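PDB 1WWZ: N-acetyltransferase domain-containing protein from Pyrococcus horikoshii, which binds acetyl coenzyme A and probably acts as an acyltransferase of the GNAT N-acetyltransferase family, its acceptor substrate unknown. Local coordinates for residues V125-Y130 and S147-R152; D22-G27 and I88-V93; T120-V125 and R152-Q157. All coordinates share one frame; numbering follows the deposited sequence.

Contact 1: V125-Y130 and S147-R152; sequences VGEKNY and SGIWVR. With ACO (acetyl coenzyme *a), chain C.
Val125 and Val151 hold the two strands together by a reciprocal pair of backbone hydrogen bonds. Val151 N reaches Val125 O at 2.8 Å, and Val125 N reaches Val151 O at 2.9 Å. They form an antiparallel hydrogen-bonded pair. One step on, Gly126 faces Trp150, and Glu127 N adds a third bond to Ile149 O (2.9 Å). A water joins the loops by donating to both Glu127 OE1 and Gly148 O. The Glu127 and Ile149 side chains cross at about a right angle; OE2 of Glu127 lies 3.6 Å from Ile149 CB. The Trp150 side chain starts away from the partner strand, while its six-membered ring comes back obliquely to the backbone, with CE3 3.7 Å from Gly126 N. Tyr34 meets this ring edge-to-face. Within the valine pair, Val125 CG1 lies 4.2 Å from Val151 CB. Past the strand, a type I turn from Gly126 to Asn129 leads to the N-cap of helix 130-138. There Asn129 ND2 donates to O5P of acetyl coenzyme A, at a modelled length that is doubtfully short. The three backbone bonds thus tie the end of strand 120-126 to strand 150-156, and the turn after it carries Asn129, whose amide meets the pantetheine carbonyl.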
# COMPACT_ATOMS: atom_id res chain seq x y z
N VAL A 125 20.82 3.64 -3.41
CA VAL A 125 20.39 5.01 -3.23
C VAL A 125 21.59 5.89 -2.90
O VAL A 125 22.57 5.43 -2.30
CB VAL A 125 19.33 5.10 -2.10
CG1 VAL A 125 19.87 4.47 -0.82
CG2 VAL A 125 18.93 6.55 -1.85
N GLY A 126 21.53 7.16 -3.32
CA GLY A 126 22.62 8.08 -3.06
C GLY A 126 22.89 8.25 -1.58
O GLY A 126 21.96 8.34 -0.78
N GLU A 127 24.17 8.32 -1.21
CA GLU A 127 24.57 8.45 0.19
C GLU A 127 24.04 9.70 0.89
O GLU A 127 23.81 9.69 2.10
CB GLU A 127 26.09 8.39 0.30
CG GLU A 127 26.84 9.57 -0.29
CD GLU A 127 28.34 9.36 -0.34
OE1 GLU A 127 28.87 8.66 0.54
OE2 GLU A 127 29.00 9.89 -1.26
N LYS A 128 23.83 10.78 0.14
CA LYS A 128 23.33 12.02 0.72
C LYS A 128 21.80 12.05 0.75
O LYS A 128 21.20 12.93 1.37
CB LYS A 128 23.85 13.23 -0.07
CG LYS A 128 25.36 13.37 -0.07
CD LYS A 128 25.81 14.56 -0.91
CE LYS A 128 27.33 14.58 -1.06
NZ LYS A 128 27.80 15.62 -2.01
N ASN A 129 21.17 11.09 0.08
CA ASN A 129 19.71 11.03 0.00
C ASN A 129 19.07 10.49 1.28
O ASN A 129 18.49 9.40 1.28
CB ASN A 129 19.32 10.15 -1.19
CG ASN A 129 17.95 10.48 -1.73
OD1 ASN A 129 17.14 11.13 -1.07
ND2 ASN A 129 17.69 10.04 -2.96
N TYR A 130 19.15 11.25 2.37
CA TYR A 130 18.59 10.82 3.64
C TYR A 130 17.07 10.68 3.62
O TYR A 130 16.51 9.88 4.36
CB TYR A 130 19.02 11.80 4.75
CG TYR A 130 18.70 13.24 4.43
CD1 TYR A 130 17.43 13.77 4.65
CD2 TYR A 130 19.67 14.07 3.85
CE1 TYR A 130 17.12 15.08 4.30
CE2 TYR A 130 19.37 15.38 3.50
CZ TYR A 130 18.10 15.87 3.72
OH TYR A 130 17.80 17.16 3.36
N SER A 147 29.03 1.49 -2.49
CA SER A 147 29.84 1.48 -3.70
C SER A 147 29.99 2.93 -4.10
O SER A 147 29.10 3.52 -4.71
CB SER A 147 29.14 0.70 -4.82
OG SER A 147 29.92 0.72 -6.00
N GLY A 148 31.13 3.52 -3.74
CA GLY A 148 31.35 4.92 -4.06
C GLY A 148 30.31 5.79 -3.38
O GLY A 148 30.14 5.73 -2.16
N ILE A 149 29.60 6.59 -4.17
CA ILE A 149 28.58 7.48 -3.62
C ILE A 149 27.24 6.76 -3.43
O ILE A 149 26.25 7.38 -3.04
CB ILE A 149 28.36 8.69 -4.56
CG1 ILE A 149 27.69 8.24 -5.86
CG2 ILE A 149 29.70 9.34 -4.88
CD1 ILE A 149 27.39 9.38 -6.81
N TRP A 150 27.22 5.46 -3.69
CA TRP A 150 25.99 4.68 -3.58
C TRP A 150 25.90 3.73 -2.39
O TRP A 150 26.88 3.08 -2.02
CB TRP A 150 25.74 3.88 -4.87
CG TRP A 150 25.74 4.73 -6.10
CD1 TRP A 150 26.78 4.96 -6.95
CD2 TRP A 150 24.64 5.49 -6.60
NE1 TRP A 150 26.41 5.82 -7.94
CE2 TRP A 150 25.09 6.17 -7.75
CE3 TRP A 150 23.31 5.68 -6.19
CZ2 TRP A 150 24.27 7.02 -8.50
CZ3 TRP A 150 22.49 6.53 -6.93
CH2 TRP A 150 22.98 7.18 -8.07
N VAL A 151 24.71 3.65 -1.81
CA VAL A 151 24.43 2.77 -0.67
C VAL A 151 23.45 1.68 -1.10
O VAL A 151 22.46 1.97 -1.78
CB VAL A 151 23.80 3.56 0.49
CG1 VAL A 151 23.40 2.62 1.62
CG2 VAL A 151 24.77 4.62 0.99
N ARG A 152 23.72 0.44 -0.71
CA ARG A 152 22.83 -0.67 -1.07
C ARG A 152 21.91 -1.01 0.09
O ARG A 152 22.35 -1.15 1.24
CB ARG A 152 23.64 -1.92 -1.46
CG ARG A 152 22.78 -3.07 -2.00
CD ARG A 152 23.62 -4.26 -2.47
NE ARG A 152 24.21 -5.02 -1.37
CZ ARG A 152 23.71 -6.16 -0.88
NH1 ARG A 152 22.61 -6.69 -1.39
NH2 ARG A 152 24.31 -6.76 0.14
N1A ACO C . 13.03 13.87 4.73
C2A ACO C . 12.60 13.02 5.67
N3A ACO C . 11.72 11.99 5.48
C4A ACO C . 11.29 11.88 4.15
C5A ACO C . 11.69 12.72 3.13
C6A ACO C . 12.62 13.78 3.46
N6A ACO C . 13.05 14.66 2.55
N7A ACO C . 11.07 12.35 1.94
C8A ACO C . 10.34 11.32 2.26
N9A ACO C . 10.42 10.96 3.60
C1B ACO C . 9.76 9.88 4.32
C2B ACO C . 8.72 10.34 5.35
O2B ACO C . 8.64 9.31 6.36
C3B ACO C . 7.45 10.56 4.48
O3B ACO C . 6.32 10.38 5.36
P3B ACO C . 5.55 11.53 6.17
O7A ACO C . 6.61 12.07 7.10
O8A ACO C . 4.49 10.85 6.89
O9A ACO C . 5.07 12.51 5.18
C4B ACO C . 7.55 9.43 3.49
O4B ACO C . 8.96 9.08 3.49
C5B ACO C . 7.25 9.79 2.05
O5B ACO C . 6.09 10.59 1.88
P1A ACO C . 5.57 10.85 0.40
O1A ACO C . 4.83 12.11 0.42
O2A ACO C . 4.83 9.61 -0.07
O3A ACO C . 6.99 11.17 -0.35
P2A ACO C . 7.21 11.51 -1.84
O4A ACO C . 7.92 12.81 -1.82
O5A ACO C . 5.89 11.44 -2.52
O6A ACO C . 8.13 10.39 -2.42
CBP ACO C . 10.53 10.19 -3.08
CCP ACO C . 9.53 10.11 -1.96
CDP ACO C . 11.91 9.77 -2.47
CEP ACO C . 10.11 9.24 -4.23
CAP ACO C . 10.56 11.67 -3.61
OAP ACO C . 10.98 12.53 -2.55
C9P ACO C . 11.50 11.94 -4.81
O9P ACO C . 11.10 11.88 -5.97
N8P ACO C . 12.80 12.25 -4.51
C7P ACO C . 13.85 12.53 -5.52
C6P ACO C . 14.32 11.28 -6.30
C5P ACO C . 14.91 10.22 -5.40
O5P ACO C . 15.75 10.52 -4.51
N4P ACO C . 14.54 8.96 -5.57
C3P ACO C . 14.88 7.69 -4.92
C2P ACO C . 16.19 7.26 -5.58
S1P ACO C . 16.67 5.61 -4.84
C ACO C . 16.15 4.67 -5.93
O ACO C . 15.54 4.96 -7.06
CH3 ACO C . 16.19 3.02 -6.00
O HOH W 1 28.34 5.47 0.20

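Contact 2: D22-G27 and I88-V93; sequences DVYMSG and IHEFVV. With ACO (acetyl coenzyme *a), chain C.
In Tyr24 and Glu90, CG is anti to the backbone N; the Glu90 chain then bends at chi2 (48°), which sets CD, and its OE1 comes to the Tyr24 ring edge. This is where helix 14-27 of the GNAT fold packs on strand 83-93, the strand that carries the coenzyme. The segment axes cross at 79° and come within 7.1 Å. Tyr24 CE1 lies 3.6 Å from Glu90 OE1. A water donates to both Tyr24 OH and Glu90 OE1 and links the two polar ends. Tyr24 OH also bonds Gly35 O, and Glu90 OE2 bonds Tyr28 OH. Glu90 OE2 further takes the N-H of Phe91 from above the carboxylate plane. Val92 points toward the helix. Its CG1 lies near the Tyr24 ring and Val23 CG1, while CG2 reaches Gly27 CA at 3.6 Å. Gly27 allows this closeness, since a side chain there would collide with Val92 and Val93 O. Alternate backbone groups of the strand serve the pantetheine arm, as in other GNAT enzymes. Phe91 O accepts from N4P at 2.7 Å, and Val93 N donates to O9P at 2.7 Å. Methyl CEP of the ligand sits 3.5 Å above the Phe91 ring plane, over its centre.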
# COMPACT_ATOMS: atom_id res chain seq x y z
N ASP A 22 10.00 14.66 -17.62
CA ASP A 22 9.67 15.88 -16.88
C ASP A 22 9.59 15.59 -15.38
O ASP A 22 10.14 16.33 -14.56
CB ASP A 22 8.33 16.47 -17.36
CG ASP A 22 8.35 16.91 -18.81
OD1 ASP A 22 9.45 17.09 -19.37
OD2 ASP A 22 7.25 17.07 -19.39
N VAL A 23 8.89 14.52 -15.03
CA VAL A 23 8.74 14.13 -13.63
C VAL A 23 10.11 13.83 -13.03
O VAL A 23 10.43 14.26 -11.92
CB VAL A 23 7.86 12.86 -13.50
CG1 VAL A 23 7.95 12.30 -12.08
CG2 VAL A 23 6.42 13.20 -13.84
N TYR A 24 10.92 13.10 -13.78
CA TYR A 24 12.26 12.73 -13.35
C TYR A 24 13.12 13.98 -13.11
O TYR A 24 13.74 14.12 -12.06
CB TYR A 24 12.91 11.84 -14.41
CG TYR A 24 14.31 11.37 -14.08
CD1 TYR A 24 14.54 10.08 -13.62
CD2 TYR A 24 15.40 12.22 -14.26
CE1 TYR A 24 15.84 9.64 -13.36
CE2 TYR A 24 16.69 11.79 -14.00
CZ TYR A 24 16.91 10.50 -13.55
OH TYR A 24 18.19 10.08 -13.31
N MET A 25 13.15 14.87 -14.10
CA MET A 25 13.94 16.09 -13.99
C MET A 25 13.48 16.97 -12.83
O MET A 25 14.29 17.58 -12.13
CB MET A 25 13.87 16.90 -15.29
CG MET A 25 14.45 16.19 -16.51
SD MET A 25 16.15 15.65 -16.28
CE MET A 25 17.03 17.24 -16.30
N SER A 26 12.17 17.02 -12.63
CA SER A 26 11.59 17.81 -11.55
C SER A 26 11.97 17.23 -10.20
O SER A 26 12.43 17.94 -9.30
CB SER A 26 10.06 17.84 -11.68
OG SER A 26 9.46 18.39 -10.52
N GLY A 27 11.80 15.92 -10.05
CA GLY A 27 12.11 15.27 -8.80
C GLY A 27 13.59 15.22 -8.45
O GLY A 27 13.94 15.29 -7.27
N ILE A 88 14.44 -2.23 -7.30
CA ILE A 88 13.77 -0.98 -7.60
C ILE A 88 14.84 -0.22 -8.37
O ILE A 88 15.87 0.13 -7.80
CB ILE A 88 13.40 -0.18 -6.32
CG1 ILE A 88 12.45 -1.01 -5.44
CG2 ILE A 88 12.74 1.14 -6.71
CD1 ILE A 88 12.02 -0.32 -4.14
N HIS A 89 14.62 0.01 -9.66
CA HIS A 89 15.60 0.71 -10.49
C HIS A 89 15.47 2.23 -10.45
O HIS A 89 16.47 2.93 -10.60
CB HIS A 89 15.49 0.26 -11.95
CG HIS A 89 15.91 -1.15 -12.18
ND1 HIS A 89 17.14 -1.63 -11.78
CD2 HIS A 89 15.28 -2.18 -12.79
CE1 HIS A 89 17.25 -2.90 -12.14
NE2 HIS A 89 16.14 -3.26 -12.76
N GLU A 90 14.26 2.71 -10.25
CA GLU A 90 14.02 4.15 -10.20
C GLU A 90 12.77 4.41 -9.38
O GLU A 90 11.89 3.57 -9.30
CB GLU A 90 13.87 4.72 -11.61
CG GLU A 90 13.89 6.23 -11.62
CD GLU A 90 15.05 6.78 -10.81
OE1 GLU A 90 16.20 6.71 -11.28
OE2 GLU A 90 14.81 7.27 -9.68
N PHE A 91 12.70 5.60 -8.79
CA PHE A 91 11.57 5.95 -7.93
C PHE A 91 11.62 7.46 -7.77
O PHE A 91 12.53 7.99 -7.13
CB PHE A 91 11.77 5.24 -6.59
CG PHE A 91 10.72 5.54 -5.56
CD1 PHE A 91 9.42 5.87 -5.93
CD2 PHE A 91 11.02 5.41 -4.21
CE1 PHE A 91 8.44 6.07 -4.96
CE2 PHE A 91 10.05 5.61 -3.23
CZ PHE A 91 8.75 5.94 -3.61
N VAL A 92 10.65 8.16 -8.35
CA VAL A 92 10.66 9.61 -8.26
C VAL A 92 9.29 10.23 -8.41
O VAL A 92 8.43 9.74 -9.15
CB VAL A 92 11.62 10.20 -9.33
CG1 VAL A 92 11.18 9.76 -10.72
CG2 VAL A 92 11.66 11.72 -9.23
N VAL A 93 9.08 11.33 -7.69
CA VAL A 93 7.81 12.04 -7.73
C VAL A 93 8.08 13.51 -8.04
O VAL A 93 9.04 14.08 -7.54
CB VAL A 93 7.08 11.94 -6.38
CG1 VAL A 93 5.85 12.83 -6.37
CG2 VAL A 93 6.68 10.49 -6.12
N1A ACO C . 13.03 13.87 4.73
C2A ACO C . 12.60 13.02 5.67
N3A ACO C . 11.72 11.99 5.48
C4A ACO C . 11.29 11.88 4.15
C5A ACO C . 11.69 12.72 3.13
C6A ACO C . 12.62 13.78 3.46
N6A ACO C . 13.05 14.66 2.55
N7A ACO C . 11.07 12.35 1.94
C8A ACO C . 10.34 11.32 2.26
N9A ACO C . 10.42 10.96 3.60
C1B ACO C . 9.76 9.88 4.32
C2B ACO C . 8.72 10.34 5.35
O2B ACO C . 8.64 9.31 6.36
C3B ACO C . 7.45 10.56 4.48
O3B ACO C . 6.32 10.38 5.36
P3B ACO C . 5.55 11.53 6.17
O7A ACO C . 6.61 12.07 7.10
O8A ACO C . 4.49 10.85 6.89
O9A ACO C . 5.07 12.51 5.18
C4B ACO C . 7.55 9.43 3.49
O4B ACO C . 8.96 9.08 3.49
C5B ACO C . 7.25 9.79 2.05
O5B ACO C . 6.09 10.59 1.88
P1A ACO C . 5.57 10.85 0.40
O1A ACO C . 4.83 12.11 0.42
O2A ACO C . 4.83 9.61 -0.07
O3A ACO C . 6.99 11.17 -0.35
P2A ACO C . 7.21 11.51 -1.84
O4A ACO C . 7.92 12.81 -1.82
O5A ACO C . 5.89 11.44 -2.52
O6A ACO C . 8.13 10.39 -2.42
CBP ACO C . 10.53 10.19 -3.08
CCP ACO C . 9.53 10.11 -1.96
CDP ACO C . 11.91 9.77 -2.47
CEP ACO C . 10.11 9.24 -4.23
CAP ACO C . 10.56 11.67 -3.61
OAP ACO C . 10.98 12.53 -2.55
C9P ACO C . 11.50 11.94 -4.81
O9P ACO C . 11.10 11.88 -5.97
N8P ACO C . 12.80 12.25 -4.51
C7P ACO C . 13.85 12.53 -5.52
C6P ACO C . 14.32 11.28 -6.30
C5P ACO C . 14.91 10.22 -5.40
O5P ACO C . 15.75 10.52 -4.51
N4P ACO C . 14.54 8.96 -5.57
C3P ACO C . 14.88 7.69 -4.92
C2P ACO C . 16.19 7.26 -5.58
S1P ACO C . 16.67 5.61 -4.84
C ACO C . 16.15 4.67 -5.93
O ACO C . 15.54 4.96 -7.06
CH3 ACO C . 16.19 3.02 -6.00
O HOH W 2 18.63 7.97 -11.64

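Contact 3: T120-V125 and R152-Q157; sequences TIELWV and RMIKRQ. With ACO (acetyl coenzyme *a), chain C.
The Trp124 indole carries Arg152 CB on one face. This carbon lies 3.5 Å from the centroid of the six-membered ring and 6° off its normal, a CH-pi contact. Arg152 CD comes to Trp124 CZ2 at 3.5 Å. The guanidinium plane is turned 50° from the indole, so the two groups do not stack flat. At the guanidinium edge, Arg152 NH1 makes a salt bridge to Glu122 OE1 (2.9 Å). The bond is bent and meets OE1 on the anti side, tilted out of the carboxylate plane, with the two planes 87° apart. Arg152 CG is anti to the backbone N and the chain bends at chi3, placing NE. Glu81 gives NH1 a second acidic partner, and Ser78 OG bonds Glu122 OE1. NH1 is thus held between two acids, which would probably favour the charged form of Arg152. An alanine in place of Trp124 would probably leave the aliphatic part of Arg152 without its ring cover and its guanidinium freer to turn from Glu122.

Further along this face, Ile154 CD1 presses on Thr120 CG2 at 3.2 Å, tighter than usual packing. On the other face, Leu123 and Met153 lie side by side, with Leu123 CD1 3.7 Å from Met153 CB. Val125 CG1 touches Met153 SD. Paired backbone bonds join Leu123 with Met153 and Ile121 with Lys155. Lys155 NZ bonds Phe139 O and makes a salt bridge to another bound acetyl coenzyme A. Trp124 O lies 3.5 Å from the acetyl methyl CH3. The arrangement is the antiparallel pairing of strands 120-126 and 150-156 in the GNAT sheet, with the first strand bordering the acetyl pocket.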
# COMPACT_ATOMS: atom_id res chain seq x y z
N THR A 120 13.19 -11.18 -1.61
CA THR A 120 14.20 -10.17 -1.33
C THR A 120 14.10 -9.04 -2.35
O THR A 120 13.91 -9.28 -3.54
CB THR A 120 15.61 -10.77 -1.41
OG1 THR A 120 15.72 -11.86 -0.49
CG2 THR A 120 16.66 -9.72 -1.07
N ILE A 121 14.23 -7.80 -1.87
CA ILE A 121 14.20 -6.64 -2.75
C ILE A 121 15.45 -5.82 -2.49
O ILE A 121 15.75 -5.46 -1.35
CB ILE A 121 12.95 -5.76 -2.51
CG1 ILE A 121 11.69 -6.59 -2.76
CG2 ILE A 121 12.97 -4.55 -3.45
CD1 ILE A 121 10.40 -5.87 -2.41
N GLU A 122 16.19 -5.52 -3.56
CA GLU A 122 17.43 -4.78 -3.46
C GLU A 122 17.36 -3.43 -4.19
O GLU A 122 16.62 -3.29 -5.17
CB GLU A 122 18.56 -5.64 -4.05
CG GLU A 122 19.94 -5.00 -4.10
CD GLU A 122 20.95 -5.92 -4.75
OE1 GLU A 122 21.54 -6.77 -4.05
OE2 GLU A 122 21.14 -5.82 -5.98
N LEU A 123 18.11 -2.45 -3.70
CA LEU A 123 18.14 -1.13 -4.32
C LEU A 123 19.40 -0.38 -3.93
O LEU A 123 20.06 -0.71 -2.94
CB LEU A 123 16.90 -0.31 -3.92
CG LEU A 123 16.78 0.06 -2.43
CD1 LEU A 123 17.63 1.29 -2.13
CD2 LEU A 123 15.32 0.36 -2.09
N TRP A 124 19.73 0.62 -4.74
CA TRP A 124 20.89 1.47 -4.48
C TRP A 124 20.37 2.90 -4.42
O TRP A 124 19.57 3.33 -5.26
CB TRP A 124 21.93 1.35 -5.59
CG TRP A 124 22.65 0.04 -5.61
CD1 TRP A 124 22.28 -1.10 -6.26
CD2 TRP A 124 23.89 -0.26 -4.95
NE1 TRP A 124 23.21 -2.09 -6.06
CE2 TRP A 124 24.21 -1.60 -5.26
CE3 TRP A 124 24.77 0.48 -4.14
CZ2 TRP A 124 25.37 -2.22 -4.77
CZ3 TRP A 124 25.92 -0.14 -3.66
CH2 TRP A 124 26.21 -1.48 -3.98
N VAL A 125 20.82 3.64 -3.41
CA VAL A 125 20.39 5.01 -3.23
C VAL A 125 21.59 5.89 -2.90
O VAL A 125 22.57 5.43 -2.30
CB VAL A 125 19.33 5.10 -2.10
CG1 VAL A 125 19.87 4.47 -0.82
CG2 VAL A 125 18.93 6.55 -1.85
N ARG A 152 23.72 0.44 -0.71
CA ARG A 152 22.83 -0.67 -1.07
C ARG A 152 21.91 -1.01 0.09
O ARG A 152 22.35 -1.15 1.24
CB ARG A 152 23.64 -1.92 -1.46
CG ARG A 152 22.78 -3.07 -2.00
CD ARG A 152 23.62 -4.26 -2.47
NE ARG A 152 24.21 -5.02 -1.37
CZ ARG A 152 23.71 -6.16 -0.88
NH1 ARG A 152 22.61 -6.69 -1.39
NH2 ARG A 152 24.31 -6.76 0.14
N MET A 153 20.62 -1.13 -0.21
CA MET A 153 19.63 -1.46 0.80
C MET A 153 18.89 -2.71 0.38
O MET A 153 18.69 -2.96 -0.81
CB MET A 153 18.66 -0.30 1.01
CG MET A 153 19.36 0.95 1.52
SD MET A 153 18.25 2.29 1.95
CE MET A 153 17.66 1.72 3.56
N ILE A 154 18.46 -3.49 1.36
CA ILE A 154 17.77 -4.73 1.06
C ILE A 154 16.61 -4.97 2.03
O ILE A 154 16.66 -4.53 3.18
CB ILE A 154 18.76 -5.92 1.15
CG1 ILE A 154 18.22 -7.13 0.39
CG2 ILE A 154 19.02 -6.28 2.61
CD1 ILE A 154 18.60 -7.12 -1.07
N LYS A 155 15.57 -5.63 1.54
CA LYS A 155 14.44 -6.04 2.35
C LYS A 155 14.14 -7.53 2.15
O LYS A 155 13.95 -8.03 1.05
CB LYS A 155 13.23 -5.19 1.95
CG LYS A 155 11.97 -5.52 2.76
CD LYS A 155 10.76 -4.66 2.39
CE LYS A 155 9.48 -5.10 3.11
NZ LYS A 155 9.65 -4.95 4.55
N ARG A 156 14.13 -8.25 3.28
CA ARG A 156 13.91 -9.69 3.19
C ARG A 156 12.54 -10.08 3.73
O ARG A 156 11.97 -9.43 4.60
CB ARG A 156 15.01 -10.38 4.01
CG ARG A 156 16.42 -10.06 3.50
CD ARG A 156 17.48 -10.89 4.24
NE ARG A 156 18.83 -10.35 4.01
CZ ARG A 156 19.41 -10.63 2.83
NH1 ARG A 156 18.76 -11.33 1.92
NH2 ARG A 156 20.67 -10.24 2.60
N GLN A 157 11.97 -11.15 3.13
CA GLN A 157 10.67 -11.63 3.59
C GLN A 157 10.79 -12.34 4.94
O GLN A 157 10.15 -11.98 5.93
CB GLN A 157 10.10 -12.60 2.54
CG GLN A 157 9.13 -11.94 1.55
CD GLN A 157 8.35 -12.99 0.79
OE1 GLN A 157 8.35 -14.17 1.11
NE2 GLN A 157 7.65 -12.52 -0.28
N1A ACO C . 13.03 13.87 4.73
C2A ACO C . 12.60 13.02 5.67
N3A ACO C . 11.72 11.99 5.48
C4A ACO C . 11.29 11.88 4.15
C5A ACO C . 11.69 12.72 3.13
C6A ACO C . 12.62 13.78 3.46
N6A ACO C . 13.05 14.66 2.55
N7A ACO C . 11.07 12.35 1.94
C8A ACO C . 10.34 11.32 2.26
N9A ACO C . 10.42 10.96 3.60
C1B ACO C . 9.76 9.88 4.32
C2B ACO C . 8.72 10.34 5.35
O2B ACO C . 8.64 9.31 6.36
C3B ACO C . 7.45 10.56 4.48
O3B ACO C . 6.32 10.38 5.36
P3B ACO C . 5.55 11.53 6.17
O7A ACO C . 6.61 12.07 7.10
O8A ACO C . 4.49 10.85 6.89
O9A ACO C . 5.07 12.51 5.18
C4B ACO C . 7.55 9.43 3.49
O4B ACO C . 8.96 9.08 3.49
C5B ACO C . 7.25 9.79 2.05
O5B ACO C . 6.09 10.59 1.88
P1A ACO C . 5.57 10.85 0.40
O1A ACO C . 4.83 12.11 0.42
O2A ACO C . 4.83 9.61 -0.07
O3A ACO C . 6.99 11.17 -0.35
P2A ACO C . 7.21 11.51 -1.84
O4A ACO C . 7.92 12.81 -1.82
O5A ACO C . 5.89 11.44 -2.52
O6A ACO C . 8.13 10.39 -2.42
CBP ACO C . 10.53 10.19 -3.08
CCP ACO C . 9.53 10.11 -1.96
CDP ACO C . 11.91 9.77 -2.47
CEP ACO C . 10.11 9.24 -4.23
CAP ACO C . 10.56 11.67 -3.61
OAP ACO C . 10.98 12.53 -2.55
C9P ACO C . 11.50 11.94 -4.81
O9P ACO C . 11.10 11.88 -5.97
N8P ACO C . 12.80 12.25 -4.51
C7P ACO C . 13.85 12.53 -5.52
C6P ACO C . 14.32 11.28 -6.30
C5P ACO C . 14.91 10.22 -5.40
O5P ACO C . 15.75 10.52 -4.51
N4P ACO C . 14.54 8.96 -5.57
C3P ACO C . 14.88 7.69 -4.92
C2P ACO C . 16.19 7.26 -5.58
S1P ACO C . 16.67 5.61 -4.84
C ACO C . 16.15 4.67 -5.93
O ACO C . 15.54 4.96 -7.06
CH3 ACO C . 16.19 3.02 -6.00

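How the contacts relate
All three contacts touch the same acetyl coenzyme A, and all reach the same sheet. Contacts 1 and 3 are successive parts of the same strand pair, 120-126 with 150-156. They share Val125 and Arg152, and their centres lie 13 Å apart. Trp124 of contact 3 also packs against Ser147, Trp150 and Val151 of contact 1. Contact 2 brings in the neighbouring strand 83-93. Ile88 N lies 3.2 Å from Glu122 O of contact 3, a probable hydrogen bond. Contacts 1 and 2 do not touch; their nearest atoms are about 7 Å apart. The coenzyme bridges them: its pantetheine arm and thioester lie between strands 83-93 and 120-126.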